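Local coordinates for protein 4-oxalocrotonate decarboxylase NahK (Pseudomonas putida, PDB 5D2H) that catalyses the magnesium-dependent decarboxylation of (3E)-2-oxohex-3-enedioate to 2-oxopent-4-enoate and carbon dioxide in the breakdown of aromatic hydrocarbons, at residues G81-L86 with G103-Y108; G85-A90 with A221-H226; E128-V133 with T159-D164; S165-F170 with V177-A182. The protein carries 1 engineered substitution. All coordinates share one frame; numbering follows the deposited sequence.

Contact 1. Residues G81-L86 with G103-Y108; sequences GLKMGL and GFLADY. With AKG (2-oxoglutaric acid), chain C.
Lys83 and Leu105 lie on the same face of the sheet, their side chains crossing at about a right angle, with Lys83 CG 3.8 Å from Leu105 CD2. The lysine then runs over Gly103, bringing CD to 3.5 Å from Gly103 N. On the other face Leu82 CD2 meets Phe104 CB at 4.0 Å. Between these layers strands 79-85 and 101-106 pair antiparallel in the mixed sheet that carries the active site: Lys83 N donates to Gly103 O (2.7 Å), and Gly103 N returns a bond to Lys83 O (2.9 Å). With CG between the backbone N and the carbonyl carbon (chi1 53°) and the chain bent at all three later torsions, the lysine delivers NZ to O2 of the bound 2-oxoglutarate, 2.8 Å away. NZ also salt-bridges Glu161 and donates to Ala182 O. A methionine in place of Lys83 would probably leave Glu161 OE2 without its salt bridge and the ligand's O2, still held by magnesium, without its ammonium donor. Leu86 N donates to the ligand's distal carboxylate O3 (3.0 Å).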
loop_
_atom_site.group_PDB
_atom_site.type_symbol
_atom_site.label_atom_id
_atom_site.label_comp_id
_atom_site.label_asym_id
_atom_site.label_seq_id
_atom_site.Cartn_x
_atom_site.Cartn_y
_atom_site.Cartn_z
ATOM N N GLY A 81 9.831 2.384 0.018
ATOM C CA GLY A 81 8.680 3.263 0.003
ATOM C C GLY A 81 7.611 2.871 0.990
ATOM O O GLY A 81 7.781 1.960 1.800
ATOM N N LEU A 82 6.487 3.563 0.900
ATOM C CA LEU A 82 5.385 3.355 1.809
ATOM C C LEU A 82 4.138 3.260 0.967
ATOM O O LEU A 82 4.090 3.816 -0.138
ATOM C CB LEU A 82 5.292 4.536 2.772
ATOM C CG LEU A 82 6.545 4.703 3.634
ATOM C CD1 LEU A 82 6.554 6.059 4.370
ATOM C CD2 LEU A 82 6.644 3.560 4.628
ATOM N N LYS A 83 3.137 2.532 1.455
ATOM C CA LYS A 83 1.889 2.435 0.718
ATOM C C LYS A 83 0.756 2.772 1.658
ATOM O O LYS A 83 0.920 2.694 2.876
ATOM C CB LYS A 83 1.715 1.052 0.060
ATOM C CG LYS A 83 1.857 -0.152 0.984
ATOM C CD LYS A 83 0.664 -0.316 1.894
ATOM C CE LYS A 83 -0.611 -0.602 1.121
ATOM N NZ LYS A 83 -0.661 -2.006 0.595
ATOM N N MET A 84 -0.369 3.205 1.098
ATOM C CA MET A 84 -1.505 3.614 1.911
ATOM C C MET A 84 -2.652 2.662 1.683
ATOM O O MET A 84 -2.926 2.280 0.548
ATOM C CB MET A 84 -1.968 5.018 1.544
ATOM C CG MET A 84 -0.910 6.067 1.696
ATOM S SD MET A 84 -0.366 6.073 3.393
ATOM C CE MET A 84 -1.796 6.742 4.234
ATOM N N GLY A 85 -3.326 2.293 2.768
ATOM C CA GLY A 85 -4.530 1.495 2.682
ATOM C C GLY A 85 -5.716 2.230 3.269
ATOM O O GLY A 85 -5.542 3.178 4.055
ATOM N N LEU A 86 -6.922 1.797 2.905
ATOM C CA LEU A 86 -8.139 2.388 3.457
ATOM C C LEU A 86 -8.193 3.878 3.137
ATOM O O LEU A 86 -8.435 4.709 4.018
ATOM C CB LEU A 86 -8.193 2.176 4.968
ATOM C CG LEU A 86 -8.398 0.728 5.398
ATOM C CD1 LEU A 86 -8.534 0.647 6.908
ATOM C CD2 LEU A 86 -9.634 0.168 4.711
ATOM N N GLY A 103 1.612 0.903 5.023
ATOM C CA GLY A 103 2.560 -0.173 5.166
ATOM C C GLY A 103 3.801 0.241 4.424
ATOM O O GLY A 103 3.802 1.273 3.753
ATOM N N PHE A 104 4.863 -0.543 4.550
ATOM C CA PHE A 104 6.103 -0.225 3.868
ATOM C C PHE A 104 6.270 -1.121 2.646
ATOM O O PHE A 104 5.632 -2.172 2.532
ATOM C CB PHE A 104 7.299 -0.390 4.806
ATOM C CG PHE A 104 7.528 -1.808 5.226
ATOM C CD1 PHE A 104 8.343 -2.640 4.478
ATOM C CD2 PHE A 104 6.901 -2.316 6.348
ATOM C CE1 PHE A 104 8.541 -3.939 4.855
ATOM C CE2 PHE A 104 7.089 -3.616 6.727
ATOM C CZ PHE A 104 7.915 -4.430 5.984
ATOM N N LEU A 105 7.141 -0.700 1.737
ATOM C CA LEU A 105 7.479 -1.515 0.584
ATOM C C LEU A 105 8.943 -1.919 0.670
ATOM O O LEU A 105 9.814 -1.065 0.838
ATOM C CB LEU A 105 7.235 -0.725 -0.702
ATOM C CG LEU A 105 5.821 -0.161 -0.870
ATOM C CD1 LEU A 105 5.789 0.896 -1.967
ATOM C CD2 LEU A 105 4.832 -1.273 -1.180
ATOM N N ALA A 106 9.209 -3.217 0.573
ATOM C CA ALA A 106 10.587 -3.724 0.521
ATOM C C ALA A 106 11.101 -3.711 -0.912
ATOM O O ALA A 106 10.310 -3.755 -1.857
ATOM C CB ALA A 106 10.676 -5.131 1.108
ATOM N N ASP A 107 12.419 -3.645 -1.086
ATOM C CA ASP A 107 12.982 -3.632 -2.438
ATOM C C ASP A 107 12.469 -4.772 -3.330
ATOM O O ASP A 107 12.098 -4.540 -4.480
ATOM C CB ASP A 107 14.515 -3.603 -2.423
ATOM C CG ASP A 107 15.125 -4.589 -1.432
ATOM O OD1 ASP A 107 14.457 -5.571 -1.037
ATOM O OD2 ASP A 107 16.293 -4.382 -1.056
ATOM N N TYR A 108 12.416 -5.992 -2.798
ATOM C CA TYR A 108 12.013 -7.129 -3.622
ATOM C C TYR A 108 10.528 -7.095 -4.014
ATOM O O TYR A 108 10.088 -7.884 -4.859
ATOM C CB TYR A 108 12.406 -8.461 -2.961
ATOM C CG TYR A 108 11.622 -8.799 -1.711
ATOM C CD1 TYR A 108 10.448 -9.518 -1.791
ATOM C CD2 TYR A 108 12.062 -8.398 -0.449
ATOM C CE1 TYR A 108 9.724 -9.831 -0.678
ATOM C CE2 TYR A 108 11.339 -8.708 0.687
ATOM C CZ TYR A 108 10.166 -9.433 0.565
ATOM O OH TYR A 108 9.427 -9.765 1.683
HETATM C C1 AKG C . -4.343 -1.441 0.315
HETATM O O1 AKG C . -5.314 -0.740 -0.036
HETATM O O2 AKG C . -3.199 -1.261 -0.181
HETATM C C2 AKG C . -4.536 -2.529 1.290
HETATM O O5 AKG C . -3.917 -3.565 1.116
HETATM C C3 AKG C . -5.445 -2.490 2.506
HETATM C C4 AKG C . -6.403 -1.308 2.578
HETATM C C5 AKG C . -7.619 -1.449 1.687
HETATM O O3 AKG C . -8.099 -0.381 1.251
HETATM O O4 AKG C . -8.110 -2.581 1.421
#

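Contact 2. Residues G85-A90 with A221-H226. With AKG (2-oxoglutaric acid), chain C.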
loop_
_atom_site.group_PDB
_atom_site.type_symbol
_atom_site.label_atom_id
_atom_site.label_comp_id
_atom_site.label_asym_id
_atom_site.label_seq_id
_atom_site.Cartn_x
_atom_site.Cartn_y
_atom_site.Cartn_z
ATOM N N GLY A 85 -3.326 2.293 2.768
ATOM C CA GLY A 85 -4.530 1.495 2.682
ATOM C C GLY A 85 -5.716 2.230 3.269
ATOM O O GLY A 85 -5.542 3.178 4.055
ATOM N N LEU A 86 -6.922 1.797 2.905
ATOM C CA LEU A 86 -8.139 2.388 3.457
ATOM C C LEU A 86 -8.193 3.878 3.137
ATOM O O LEU A 86 -8.435 4.709 4.018
ATOM C CB LEU A 86 -8.193 2.176 4.968
ATOM C CG LEU A 86 -8.398 0.728 5.398
ATOM C CD1 LEU A 86 -8.534 0.647 6.908
ATOM C CD2 LEU A 86 -9.634 0.168 4.711
ATOM N N THR A 87 -7.936 4.210 1.876
ATOM C CA THR A 87 -7.907 5.604 1.442
ATOM C C THR A 87 -9.255 5.954 0.853
ATOM O O THR A 87 -9.346 6.673 -0.132
ATOM C CB THR A 87 -6.846 5.836 0.358
ATOM O OG1 THR A 87 -7.022 4.872 -0.689
ATOM C CG2 THR A 87 -5.440 5.712 0.941
ATOM N N SER A 88 -10.303 5.417 1.462
ATOM C CA SER A 88 -11.662 5.684 1.029
ATOM C C SER A 88 -12.483 6.046 2.250
ATOM O O SER A 88 -12.524 5.286 3.223
ATOM C CB SER A 88 -12.255 4.445 0.364
ATOM O OG SER A 88 -13.666 4.506 0.368
ATOM N N TRP A 89 -13.127 7.207 2.214
ATOM C CA TRP A 89 -13.946 7.623 3.342
ATOM C C TRP A 89 -15.034 6.597 3.593
ATOM O O TRP A 89 -15.312 6.253 4.737
ATOM C CB TRP A 89 -14.527 9.023 3.130
ATOM C CG TRP A 89 -13.459 10.070 3.096
ATOM C CD1 TRP A 89 -13.155 10.903 2.056
ATOM C CD2 TRP A 89 -12.522 10.376 4.144
ATOM N NE1 TRP A 89 -12.100 11.722 2.404
ATOM C CE2 TRP A 89 -11.693 11.412 3.675
ATOM C CE3 TRP A 89 -12.315 9.883 5.436
ATOM C CZ2 TRP A 89 -10.673 11.959 4.453
ATOM C CZ3 TRP A 89 -11.307 10.426 6.199
ATOM C CH2 TRP A 89 -10.495 11.453 5.706
ATOM N N ALA A 90 -15.617 6.085 2.513
ATOM C CA ALA A 90 -16.657 5.076 2.631
ATOM C C ALA A 90 -16.121 3.833 3.312
ATOM O O ALA A 90 -16.776 3.273 4.194
ATOM C CB ALA A 90 -17.230 4.733 1.275
ATOM N N ALA A 221 -9.578 10.922 -7.752
ATOM C CA ALA A 221 -10.356 11.405 -6.622
ATOM C C ALA A 221 -10.865 10.267 -5.750
ATOM O O ALA A 221 -11.269 10.497 -4.620
ATOM C CB ALA A 221 -11.519 12.269 -7.099
ATOM N N ALA A 222 -10.843 9.039 -6.265
ATOM C CA ALA A 222 -11.300 7.904 -5.473
ATOM C C ALA A 222 -10.458 7.770 -4.209
ATOM O O ALA A 222 -10.860 7.139 -3.240
ATOM C CB ALA A 222 -11.249 6.620 -6.292
ATOM N N VAL A 223 -9.275 8.364 -4.233
ATOM C CA VAL A 223 -8.386 8.347 -3.074
ATOM C C VAL A 223 -8.673 9.571 -2.194
ATOM O O VAL A 223 -8.083 10.638 -2.383
ATOM C CB VAL A 223 -6.900 8.321 -3.516
ATOM C CG1 VAL A 223 -5.954 8.353 -2.315
ATOM C CG2 VAL A 223 -6.620 7.090 -4.405
ATOM N N LEU A 224 -9.616 9.409 -1.266
ATOM C CA LEU A 224 -9.924 10.417 -0.246
ATOM C C LEU A 224 -10.598 11.664 -0.806
ATOM O O LEU A 224 -10.953 12.571 -0.051
ATOM C CB LEU A 224 -8.657 10.828 0.514
ATOM C CG LEU A 224 -7.944 9.737 1.307
ATOM C CD1 LEU A 224 -6.613 10.257 1.840
ATOM C CD2 LEU A 224 -8.832 9.246 2.446
ATOM N N GLY A 225 -10.768 11.709 -2.123
ATOM C CA GLY A 225 -11.220 12.920 -2.782
ATOM C C GLY A 225 -10.041 13.650 -3.400
ATOM O O GLY A 225 -10.209 14.548 -4.221
ATOM N N HIS A 226 -8.833 13.271 -3.000
ATOM C CA HIS A 226 -7.629 13.851 -3.588
ATOM C C HIS A 226 -6.424 13.041 -3.167
ATOM O O HIS A 226 -6.036 13.067 -1.987
ATOM C CB HIS A 226 -7.458 15.313 -3.131
ATOM C CG HIS A 226 -6.468 16.089 -3.945
ATOM N ND1 HIS A 226 -5.260 15.564 -4.352
ATOM C CD2 HIS A 226 -6.513 17.353 -4.434
ATOM C CE1 HIS A 226 -4.603 16.471 -5.055
ATOM N NE2 HIS A 226 -5.341 17.566 -5.119
HETATM C C1 AKG C . -4.343 -1.441 0.315
HETATM O O1 AKG C . -5.314 -0.740 -0.036
HETATM O O2 AKG C . -3.199 -1.261 -0.181
HETATM C C2 AKG C . -4.536 -2.529 1.290
HETATM O O5 AKG C . -3.917 -3.565 1.116
HETATM C C3 AKG C . -5.445 -2.490 2.506
HETATM C C4 AKG C . -6.403 -1.308 2.578
HETATM C C5 AKG C . -7.619 -1.449 1.687
HETATM O O3 AKG C . -8.099 -0.381 1.251
HETATM O O4 AKG C . -8.110 -2.581 1.421
HETATM O O HOH W 1 -9.070 4.858 -2.516
#
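One leucine holds the Trp89 indole, at the start of helix 89-95, in two ways: Trp89 NE1 donates to Leu224 O at 2.8 Å, while Leu224 CD2 sits over the six-membered ring. That methyl lies 4.0 Å from the ring centroid and 21° off the normal, a CH-pi contact displaced toward the rim. The N-H bond is bent (137°), with the donor above the carbonyl plane. With CG anti to its carbonyl carbon (chi1 -62°), Leu224 also brings CD2 to 3.7 Å from Thr87 O. An alanine at Leu224 would remove this methyl and is likely to leave a gap between the indole face and the Thr87 carbonyl. The partner loop is a type I' turn, Val223 to His226, leading into helix 227-239, whereas Ser88 N-caps helix 89-95 through a bond to Lys91 N. Nearer the start of the segment, Thr87 CB packs on Val223 CG1 at 3.8 Å, and one water joins Thr87 OG1 (2.7 Å) to Ala222 O. Leu224 N reaches Thr87 O in a weak bond.

Contact 3. Residues E128-V133 with T159-D164. With MG (magnesium ion), chain B; AKG (2-oxoglutaric acid), chain C.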
loop_
_atom_site.group_PDB
_atom_site.type_symbol
_atom_site.label_atom_id
_atom_site.label_comp_id
_atom_site.label_asym_id
_atom_site.label_seq_id
_atom_site.Cartn_x
_atom_site.Cartn_y
_atom_site.Cartn_z
ATOM N N GLU A 128 -4.239 -3.520 -7.683
ATOM C CA GLU A 128 -4.974 -2.271 -7.661
ATOM C C GLU A 128 -4.181 -1.200 -8.399
ATOM O O GLU A 128 -2.943 -1.218 -8.402
ATOM C CB GLU A 128 -5.300 -1.849 -6.224
ATOM C CG GLU A 128 -4.165 -2.015 -5.254
ATOM C CD GLU A 128 -4.573 -1.752 -3.817
ATOM O OE1 GLU A 128 -5.779 -1.560 -3.537
ATOM O OE2 GLU A 128 -3.675 -1.744 -2.958
ATOM N N ALA A 129 -4.907 -0.298 -9.052
ATOM C CA ALA A 129 -4.317 0.824 -9.776
ATOM C C ALA A 129 -4.151 1.998 -8.834
ATOM O O ALA A 129 -5.102 2.409 -8.162
ATOM C CB ALA A 129 -5.184 1.221 -10.950
ATOM N N GLU A 130 -2.940 2.537 -8.785
ATOM C CA GLU A 130 -2.651 3.627 -7.873
ATOM C C GLU A 130 -1.792 4.655 -8.575
ATOM O O GLU A 130 -1.222 4.409 -9.643
ATOM C CB GLU A 130 -1.930 3.108 -6.618
ATOM C CG GLU A 130 -2.582 1.891 -5.989
ATOM C CD GLU A 130 -2.171 1.658 -4.530
ATOM O OE1 GLU A 130 -2.348 0.523 -4.050
ATOM O OE2 GLU A 130 -1.698 2.600 -3.853
ATOM N N ILE A 131 -1.709 5.819 -7.966
ATOM C CA ILE A 131 -0.753 6.813 -8.397
ATOM C C ILE A 131 0.195 7.028 -7.226
ATOM O O ILE A 131 -0.239 7.209 -6.087
ATOM C CB ILE A 131 -1.444 8.127 -8.856
ATOM C CG1 ILE A 131 -0.396 9.147 -9.297
ATOM C CG2 ILE A 131 -2.362 8.680 -7.785
ATOM C CD1 ILE A 131 0.290 8.745 -10.619
ATOM N N SER A 132 1.491 6.942 -7.499
ATOM C CA SER A 132 2.483 7.149 -6.468
ATOM C C SER A 132 3.089 8.513 -6.639
ATOM O O SER A 132 3.022 9.099 -7.720
ATOM C CB SER A 132 3.572 6.082 -6.542
ATOM O OG SER A 132 2.977 4.798 -6.510
ATOM N N VAL A 133 3.669 9.020 -5.559
ATOM C CA VAL A 133 4.427 10.254 -5.628
ATOM C C VAL A 133 5.821 9.994 -5.095
ATOM O O VAL A 133 6.033 9.096 -4.267
ATOM C CB VAL A 133 3.784 11.381 -4.797
ATOM C CG1 VAL A 133 2.391 11.693 -5.292
ATOM C CG2 VAL A 133 3.756 11.008 -3.310
ATOM N N THR A 159 1.424 3.460 -10.623
ATOM C CA THR A 159 1.887 2.266 -9.948
ATOM C C THR A 159 0.731 1.328 -9.699
ATOM O O THR A 159 -0.317 1.734 -9.204
ATOM C CB THR A 159 2.546 2.590 -8.603
ATOM O OG1 THR A 159 3.532 3.621 -8.789
ATOM C CG2 THR A 159 3.208 1.318 -8.023
ATOM N N VAL A 160 0.918 0.070 -10.063
ATOM C CA VAL A 160 -0.058 -0.942 -9.735
ATOM C C VAL A 160 0.481 -1.691 -8.528
ATOM O O VAL A 160 1.651 -2.064 -8.498
ATOM C CB VAL A 160 -0.268 -1.897 -10.912
ATOM C CG1 VAL A 160 -1.076 -3.097 -10.480
ATOM C CG2 VAL A 160 -0.938 -1.147 -12.075
ATOM N N GLU A 161 -0.347 -1.872 -7.510
ATOM C CA GLU A 161 0.097 -2.650 -6.371
ATOM C C GLU A 161 -0.451 -4.052 -6.494
ATOM O O GLU A 161 -1.567 -4.255 -6.979
ATOM C CB GLU A 161 -0.344 -2.027 -5.038
ATOM C CG GLU A 161 0.371 -2.683 -3.856
ATOM C CD GLU A 161 0.009 -2.121 -2.486
ATOM O OE1 GLU A 161 -0.996 -1.389 -2.357
ATOM O OE2 GLU A 161 0.745 -2.438 -1.524
ATOM N N VAL A 162 0.356 -5.026 -6.102
ATOM C CA VAL A 162 -0.169 -6.354 -5.879
ATOM C C VAL A 162 -0.258 -6.504 -4.375
ATOM O O VAL A 162 0.750 -6.427 -3.659
ATOM C CB VAL A 162 0.704 -7.455 -6.514
ATOM C CG1 VAL A 162 0.027 -8.823 -6.352
ATOM C CG2 VAL A 162 0.926 -7.157 -8.000
ATOM N N ILE A 163 -1.476 -6.654 -3.883
ATOM C CA ILE A 163 -1.669 -6.845 -2.462
ATOM C C ILE A 163 -2.041 -8.293 -2.238
ATOM O O ILE A 163 -2.596 -8.939 -3.115
ATOM C CB ILE A 163 -2.738 -5.910 -1.887
ATOM C CG1 ILE A 163 -4.074 -6.118 -2.614
ATOM C CG2 ILE A 163 -2.246 -4.440 -1.940
ATOM C CD1 ILE A 163 -5.217 -5.308 -2.032
ATOM N N ASP A 164 -1.701 -8.808 -1.070
ATOM C CA ASP A 164 -1.886 -10.216 -0.814
ATOM C C ASP A 164 -1.914 -10.357 0.687
ATOM O O ASP A 164 -0.876 -10.430 1.338
ATOM C CB ASP A 164 -0.730 -11.011 -1.434
ATOM C CG ASP A 164 -0.966 -12.512 -1.413
ATOM O OD1 ASP A 164 -2.137 -12.940 -1.442
ATOM O OD2 ASP A 164 0.027 -13.266 -1.372
HETATM MG MG MG B . -2.656 -0.302 -2.261
HETATM C C1 AKG C . -4.343 -1.441 0.315
HETATM O O1 AKG C . -5.314 -0.740 -0.036
HETATM O O2 AKG C . -3.199 -1.261 -0.181
HETATM C C2 AKG C . -4.536 -2.529 1.290
HETATM O O5 AKG C . -3.917 -3.565 1.116
HETATM C C3 AKG C . -5.445 -2.490 2.506
HETATM C C4 AKG C . -6.403 -1.308 2.578
HETATM C C5 AKG C . -7.619 -1.449 1.687
HETATM O O3 AKG C . -8.099 -0.381 1.251
HETATM O O4 AKG C . -8.110 -2.581 1.421
HETATM O O HOH W 2 -1.677 1.317 -1.558
HETATM O O HOH W 3 -4.508 0.637 -1.961
#
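Glu128 reaches across to Glu161, the side chains side by side and pointing the same way. From CB, CG sits between the backbone N and the carbonyl carbon (chi1 43°) and passes 3.8 Å from Glu161 CB. The chain extends beyond CG, CD carrying a carboxylate turned 28° from that of Glu161. OE1 lies 3.6 Å from O1 of 2-oxoglutarate, whereas OE2 binds magnesium at 1.9 Å, with Ile163 CG2 3.2 Å away. Glu130 OE1 and Glu161 OE1 join the same ion, putting Glu161 OE1 within 2.8 Å of Glu128 OE2; the cation probably offsets their repulsion. The three glutamates form the metal site of this FAH-family domain; O2 of 2-oxoglutarate and two waters bring the ion to six donor atoms. Glu161 OE2 salt-bridges Lys83. Farther along, Ser132 OG and Thr159 OG1 share a 2.6 Å hydrogen bond. Strands 126-135 and 153-163 pair antiparallel, with reciprocal Glu128–Glu161 backbone bonds; strand 250-252 packs against Ser132, Thr159 and Glu161, and strand 267-272 against Ala129 and Val160 on the other face.

Contact 4. Residues S165-F170 with V177-A182. With AKG (2-oxoglutaric acid), chain C; SO4 (sulfate ion), chain O; EDO (1,2-ethanediol), chain F.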
loop_
_atom_site.group_PDB
_atom_site.type_symbol
_atom_site.label_atom_id
_atom_site.label_comp_id
_atom_site.label_asym_id
_atom_site.label_seq_id
_atom_site.Cartn_x
_atom_site.Cartn_y
_atom_site.Cartn_z
ATOM N N SER A 165 -3.116 -10.346 1.242
ATOM C CA SER A 165 -3.270 -10.519 2.667
ATOM C C SER A 165 -2.748 -11.904 3.017
ATOM O O SER A 165 -3.088 -12.875 2.353
ATOM C CB SER A 165 -4.738 -10.416 3.052
ATOM O OG SER A 165 -4.870 -10.621 4.440
ATOM N N ARG A 166 -1.916 -11.991 4.049
ATOM C CA ARG A 166 -1.442 -13.290 4.511
ATOM C C ARG A 166 -2.508 -14.018 5.337
ATOM O O ARG A 166 -2.287 -15.133 5.804
ATOM C CB ARG A 166 -0.143 -13.130 5.307
ATOM C CG ARG A 166 1.100 -13.248 4.441
ATOM C CD ARG A 166 1.072 -12.271 3.261
ATOM N NE ARG A 166 1.144 -10.881 3.728
ATOM C CZ ARG A 166 1.641 -9.868 3.023
ATOM N NH1 ARG A 166 1.665 -8.638 3.539
ATOM N NH2 ARG A 166 2.112 -10.077 1.800
ATOM N N TYR A 167 -3.668 -13.391 5.516
ATOM C CA TYR A 167 -4.733 -14.029 6.286
ATOM C C TYR A 167 -5.676 -14.875 5.446
ATOM O O TYR A 167 -5.983 -14.553 4.299
ATOM C CB TYR A 167 -5.521 -13.012 7.124
ATOM C CG TYR A 167 -4.633 -12.179 8.014
ATOM C CD1 TYR A 167 -3.878 -12.773 9.015
ATOM C CD2 TYR A 167 -4.529 -10.812 7.840
ATOM C CE1 TYR A 167 -3.055 -12.028 9.826
ATOM C CE2 TYR A 167 -3.698 -10.053 8.648
ATOM C CZ TYR A 167 -2.963 -10.664 9.634
ATOM O OH TYR A 167 -2.139 -9.924 10.450
ATOM N N GLU A 168 -6.125 -15.965 6.050
ATOM C CA GLU A 168 -7.050 -16.889 5.419
ATOM C C GLU A 168 -8.458 -16.332 5.494
ATOM O O GLU A 168 -9.359 -16.783 4.788
ATOM C CB GLU A 168 -6.998 -18.226 6.152
ATOM C CG GLU A 168 -7.541 -18.162 7.556
ATOM C CD GLU A 168 -7.221 -19.409 8.366
ATOM O OE1 GLU A 168 -6.466 -20.266 7.865
ATOM O OE2 GLU A 168 -7.713 -19.518 9.506
ATOM N N ASN A 169 -8.641 -15.343 6.359
ATOM C CA ASN A 169 -9.967 -14.817 6.664
ATOM C C ASN A 169 -10.573 -14.007 5.527
ATOM O O ASN A 169 -9.868 -13.311 4.793
ATOM C CB ASN A 169 -9.920 -13.984 7.949
ATOM C CG ASN A 169 -9.333 -14.755 9.117
ATOM O OD1 ASN A 169 -8.116 -14.891 9.228
ATOM N ND2 ASN A 169 -10.196 -15.270 9.989
ATOM N N PHE A 170 -11.891 -14.098 5.395
ATOM C CA PHE A 170 -12.607 -13.382 4.347
ATOM C C PHE A 170 -12.795 -11.910 4.709
ATOM O O PHE A 170 -12.375 -11.021 3.967
ATOM C CB PHE A 170 -13.964 -14.040 4.085
ATOM C CG PHE A 170 -14.490 -13.814 2.697
ATOM C CD1 PHE A 170 -14.024 -14.576 1.633
ATOM C CD2 PHE A 170 -15.455 -12.849 2.453
ATOM C CE1 PHE A 170 -14.508 -14.378 0.345
ATOM C CE2 PHE A 170 -15.942 -12.644 1.169
ATOM C CZ PHE A 170 -15.467 -13.410 0.114
ATOM N N VAL A 177 -4.715 -6.320 9.339
ATOM C CA VAL A 177 -4.127 -5.919 8.062
ATOM C C VAL A 177 -2.896 -5.054 8.311
ATOM O O VAL A 177 -1.860 -5.247 7.682
ATOM C CB VAL A 177 -5.162 -5.232 7.148
ATOM C CG1 VAL A 177 -4.480 -4.541 5.976
ATOM C CG2 VAL A 177 -6.175 -6.271 6.645
ATOM N N VAL A 178 -2.993 -4.127 9.258
ATOM C CA VAL A 178 -1.844 -3.308 9.596
ATOM C C VAL A 178 -0.678 -4.172 10.036
ATOM O O VAL A 178 0.438 -4.003 9.545
ATOM C CB VAL A 178 -2.174 -2.296 10.705
ATOM C CG1 VAL A 178 -0.890 -1.717 11.286
ATOM C CG2 VAL A 178 -3.079 -1.196 10.158
ATOM N N ALA A 179 -0.941 -5.112 10.946
ATOM C CA ALA A 179 0.095 -6.019 11.438
ATOM C C ALA A 179 0.729 -6.792 10.283
ATOM O O ALA A 179 1.923 -7.080 10.293
ATOM C CB ALA A 179 -0.477 -6.980 12.490
ATOM N N ASP A 180 -0.080 -7.098 9.278
ATOM C CA ASP A 180 0.374 -7.786 8.070
ATOM C C ASP A 180 0.842 -6.778 7.006
ATOM O O ASP A 180 0.723 -7.015 5.807
ATOM C CB ASP A 180 -0.763 -8.679 7.541
ATOM C CG ASP A 180 -0.364 -9.498 6.323
ATOM O OD1 ASP A 180 0.807 -9.924 6.240
ATOM O OD2 ASP A 180 -1.221 -9.710 5.437
ATOM N N ASN A 181 1.377 -5.644 7.451
ATOM C CA ASN A 181 1.972 -4.659 6.538
ATOM C C ASN A 181 0.998 -4.196 5.456
ATOM O O ASN A 181 1.374 -4.036 4.286
ATOM C CB ASN A 181 3.249 -5.207 5.892
ATOM C CG ASN A 181 4.090 -4.117 5.246
ATOM O OD1 ASN A 181 4.067 -2.955 5.678
ATOM N ND2 ASN A 181 4.829 -4.477 4.203
ATOM N N ALA A 182 -0.258 -3.999 5.843
ATOM C CA ALA A 182 -1.261 -3.528 4.903
ATOM C C ALA A 182 -1.287 -4.423 3.659
ATOM O O ALA A 182 -1.531 -3.952 2.545
ATOM C CB ALA A 182 -0.980 -2.073 4.521
HETATM C C1 AKG C . -4.343 -1.441 0.315
HETATM O O1 AKG C . -5.314 -0.740 -0.036
HETATM O O2 AKG C . -3.199 -1.261 -0.181
HETATM C C2 AKG C . -4.536 -2.529 1.290
HETATM O O5 AKG C . -3.917 -3.565 1.116
HETATM C C3 AKG C . -5.445 -2.490 2.506
HETATM C C4 AKG C . -6.403 -1.308 2.578
HETATM C C5 AKG C . -7.619 -1.449 1.687
HETATM O O3 AKG C . -8.099 -0.381 1.251
HETATM O O4 AKG C . -8.110 -2.581 1.421
HETATM S S SO4 O . -13.859 -14.639 8.248
HETATM O O1 SO4 O . -13.905 -13.352 7.553
HETATM O O2 SO4 O . -13.325 -14.439 9.598
HETATM O O3 SO4 O . -13.000 -15.566 7.508
HETATM O O4 SO4 O . -15.210 -15.196 8.309
HETATM C C1 EDO F . -5.709 -8.696 -0.632
HETATM O O1 EDO F . -6.785 -8.804 0.305
HETATM C C2 EDO F . -5.647 -9.965 -1.481
HETATM O O2 EDO F . -5.494 -11.103 -0.622
HETATM O O HOH W 4 -3.625 -8.466 5.314
#
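Charge pairing dominates where Arg166 meets Asp180, the residue at which the chain leaves helix 174-179. Arg166 NE donates to Asp180 OD1 at 2.7 Å, using the oxygen's syn lone pair, with the acceptor close to the guanidinium plane. NH1 adds a weak bond to the same oxygen. The two planes are nevertheless 85° apart, so the carboxylate stands nearly upright against the guanidinium edge instead of lying flat beside it. Bends at chi2 and chi3 turn that edge toward the carboxylate.

Hydrogen bonds of backbone and hydroxyl groups take part as well. Arg166 N meets Asp180 OD2 almost straight (2.8 Å, 174°), and Arg166 NH1 donates in the guanidinium plane to Asp180 O at 2.9 Å. Ser165 OG accepts from Tyr167 N to close an ST turn, and a water links that hydroxyl to Asp180 OD2. Tyr167 OH bonds to Ser176 O. Beyond Asp180, Asn181 is the C-prime residue of a Schellman motif, Ala182 N bonding to Val177 O and Asn181 N to Val178 O; Asn181 OD1 accepts from Phe104 N.

The apolar share comes from Tyr167, whose CE2 lies 3.4 Å from Asp180 CB, while Ile36 of helix 26-41 packs on both residues.

With both carboxylate oxygens engaged by donors, Asp180 is probably ionised, and its charge probably helps tie the loop 165-170 to the helix end that presents Ala182 beside the ligand.

Overall arrangement
Contacts 1 and 3 lie in the same mixed sheet, their centres about 9 Å apart, and meet through the salt bridge of Lys83 NZ with Glu161 OE2 (2.6 Å). Contact 2 starts from the end of the contact 1 strand, sharing Gly85 and Leu86, and closes a long loop within which contacts 3 and 4 are nested. Contact 4 follows contact 3 along the chain, strand 153-163 leading to helix 174-179; its centre is about 14 Å from that of contact 1, to which Asn181 and Ala182 bond. Contacts 2 and 4 are farthest apart, about 20 Å between centres. All four border 2-oxoglutarate: contacts 1 and 3 supply the metal and ligand site, while contacts 2 and 4 reach the ligand only at their ends.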